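Local coordinates for Lmo0741 protein (Listeria monocytogenes, PDB 4R1H) that probably binds DNA as a winged helix-turn-helix transcriptional regulator of the GntR family, at residues L104-N107 with K108-I112. Numbering follows the deposited sequence.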
ATOM      1  N   LEU A 104       8.366   4.724  10.436  1.00 19.30           N
ATOM      2  CA  LEU A 104       8.749   3.758  11.452  1.00 20.78           C
ATOM      3  C   LEU A 104      10.156   4.055  12.007  1.00 21.22           C
ATOM      4  O   LEU A 104      10.657   3.362  12.874  1.00 22.20           O
ATOM      5  CB  LEU A 104       8.709   2.341  10.863  1.00 21.61           C
ATOM      6  CG  LEU A 104       7.292   1.926  10.492  1.00 22.84           C
ATOM      7  CD1 LEU A 104       7.446   0.633   9.689  1.00 23.72           C
ATOM      8  CD2 LEU A 104       6.458   1.660  11.715  1.00 26.08           C
ATOM      9  N   GLY A 105      10.822   5.081  11.464  1.00 19.77           N
ATOM     10  CA  GLY A 105      12.187   5.381  11.885  1.00 20.58           C
ATOM     11  C   GLY A 105      13.234   4.550  11.243  1.00 22.37           C
ATOM     12  O   GLY A 105      14.391   4.498  11.696  1.00 21.31           O
ATOM     13  N   ILE A 106      12.925   3.921  10.085  1.00 21.09           N
ATOM     14  CA  ILE A 106      13.873   3.094   9.361  1.00 21.46           C
ATOM     15  C   ILE A 106      14.534   3.915   8.339  1.00 21.64           C
ATOM     16  O   ILE A 106      13.852   4.432   7.422  1.00 22.07           O
ATOM     17  CB  ILE A 106      13.142   1.810   8.743  1.00 21.42           C
ATOM     18  CG1 ILE A 106      12.396   1.021   9.837  1.00 23.72           C
ATOM     19  CG2 ILE A 106      14.150   0.966   7.969  1.00 22.10           C
ATOM     20  CD1 ILE A 106      11.605  -0.157   9.286  1.00 25.90           C
ATOM     21  N   ASN A 107      15.865   4.065   8.407  1.00 20.04           N
ATOM     22  CA  ASN A 107      16.605   4.917   7.505  1.00 21.80           C
ATOM     23  C   ASN A 107      16.829   4.322   6.144  1.00 21.43           C
ATOM     24  O   ASN A 107      16.483   3.152   5.932  1.00 21.55           O
ATOM     25  CB  ASN A 107      17.916   5.427   8.134  1.00 22.88           C
ATOM     26  CG  ASN A 107      18.983   4.350   8.275  1.00 27.48           C
ATOM     27  OD1 ASN A 107      18.977   3.355   7.526  1.00 24.84           O
ATOM     28  ND2 ASN A 107      19.997   4.591   9.134  1.00 25.34           N
ATOM     29  N   LYS A 108      17.234   5.140   5.190  1.00 21.71           N
ATOM     30  CA  LYS A 108      17.290   4.669   3.791  1.00 23.20           C
ATOM     31  C   LYS A 108      18.173   3.438   3.638  1.00 22.77           C
ATOM     32  O   LYS A 108      17.856   2.528   2.879  1.00 20.33           O
ATOM     33  CB  LYS A 108      17.784   5.782   2.856  1.00 26.57           C
ATOM     34  CG  LYS A 108      17.901   5.423   1.392  1.00 31.17           C
ATOM     35  CD  LYS A 108      16.575   4.888   0.811  1.00 33.34           C
ATOM     36  CE  LYS A 108      15.666   5.949   0.229  1.00 33.18           C
ATOM     37  NZ  LYS A 108      16.311   6.619  -0.840  1.00 30.73           N
ATOM     38  N   GLU A 109      19.336   3.429   4.294  1.00 23.12           N
ATOM     39  CA  GLU A 109      20.177   2.272   4.203  1.00 26.49           C
ATOM     40  C   GLU A 109      19.487   1.029   4.669  1.00 23.37           C
ATOM     41  O   GLU A 109      19.661  -0.062   4.060  1.00 23.34           O
ATOM     42  CB  GLU A 109      21.513   2.510   4.930  1.00 30.67           C
ATOM     43  CG  GLU A 109      22.412   3.416   4.125  1.00 38.96           C
ATOM     44  CD  GLU A 109      22.841   2.818   2.784  1.00 49.81           C
ATOM     45  OE1 GLU A 109      22.690   3.487   1.716  1.00 57.64           O
ATOM     46  OE2 GLU A 109      23.281   1.642   2.766  1.00 62.77           O
ATOM     47  N   LYS A 110      18.752   1.119   5.753  1.00 22.18           N
ATOM     48  CA  LYS A 110      18.075  -0.069   6.263  0.60 23.06           C
ATOM     49  C   LYS A 110      16.861  -0.466   5.413  1.00 20.15           C
ATOM     50  O   LYS A 110      16.495  -1.630   5.353  1.00 20.45           O
ATOM     51  CB  LYS A 110      17.620   0.180   7.679  0.60 23.67           C
ATOM     52  CG  LYS A 110      17.055  -1.061   8.307  0.60 26.82           C
ATOM     53  CD  LYS A 110      17.042  -0.968   9.818  0.60 30.08           C
ATOM     54  CE  LYS A 110      16.200  -2.070  10.340  0.60 32.11           C
ATOM     55  NZ  LYS A 110      16.860  -3.354  10.054  0.60 35.55           N
ATOM     56  N   ILE A 111      16.228   0.512   4.766  1.00 19.54           N
ATOM     57  CA  ILE A 111      15.159   0.223   3.772  1.00 19.39           C
ATOM     58  C   ILE A 111      15.718  -0.603   2.614  1.00 19.63           C
ATOM     59  O   ILE A 111      15.146  -1.622   2.202  1.00 20.50           O
ATOM     60  CB  ILE A 111      14.470   1.508   3.236  1.00 19.30           C
ATOM     61  CG1 ILE A 111      13.773   2.235   4.357  1.00 20.57           C
ATOM     62  CG2 ILE A 111      13.426   1.148   2.132  1.00 20.68           C
ATOM     63  CD1 ILE A 111      13.252   3.623   4.022  1.00 20.93           C
ATOM     64  N   ILE A 112      16.886  -0.188   2.093  1.00 19.73           N
ATOM     65  CA  ILE A 112      17.575  -0.916   1.043  1.00 21.93           C
ATOM     66  C   ILE A 112      17.902  -2.319   1.507  1.00 22.72           C
ATOM     67  O   ILE A 112      17.683  -3.245   0.761  1.00 23.09           O
ATOM     68  CB  ILE A 112      18.829  -0.167   0.549  1.00 23.08           C
ATOM     69  CG1 ILE A 112      18.393   1.125  -0.189  1.00 24.53           C
ATOM     70  CG2 ILE A 112      19.651  -1.043  -0.359  1.00 24.43           C
ATOM     71  CD1 ILE A 112      19.482   2.153  -0.302  1.00 28.15           C
TER
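The side-chain amide of N107 points its OD1 at the first turn of helix 108-117, where K110 N donates to it at 2.9 Å, straight ahead of the oxygen, with a C=O...N angle of 176°. CB of E109 and CB of K110 flank the oxygen end on opposite sides of the amide plane, K110 CB lying 3.5 Å from N107 OD1. What brings the amide round is chi1 of 72°, which sets CG between the backbone N and the carbonyl carbon of N107. The main-chain carbonyl of N107 joins in: I111 N donates to N107 O at 2.9 Å. N107 is thus the N-cap of the helix, its side chain gripping one NH of the first turn while its backbone takes the next. Just upstream, helix 79-103 ends in a Schellman motif in which G105 has positive phi, and the short link through I106 swings the chain into the following helix, back against the one it left. I106 and I111 form a hydrophobic staple across the N-cap, with I106 CG2 at 3.8 Å from I111 CG1. The same methyl lies against the aliphatic part of K110, 3.6 Å from K110 CG, the two chains crossing at a slant. I106 and I111 both rest on M101 of helix 79-103, and I111 also touches F97. K108 bends at every torsion beyond chi1, and its NZ is hydrogen-bonded to the carbonyl oxygens of V115 and V118 of the second subunit, which puts this helix start at the dimer interface.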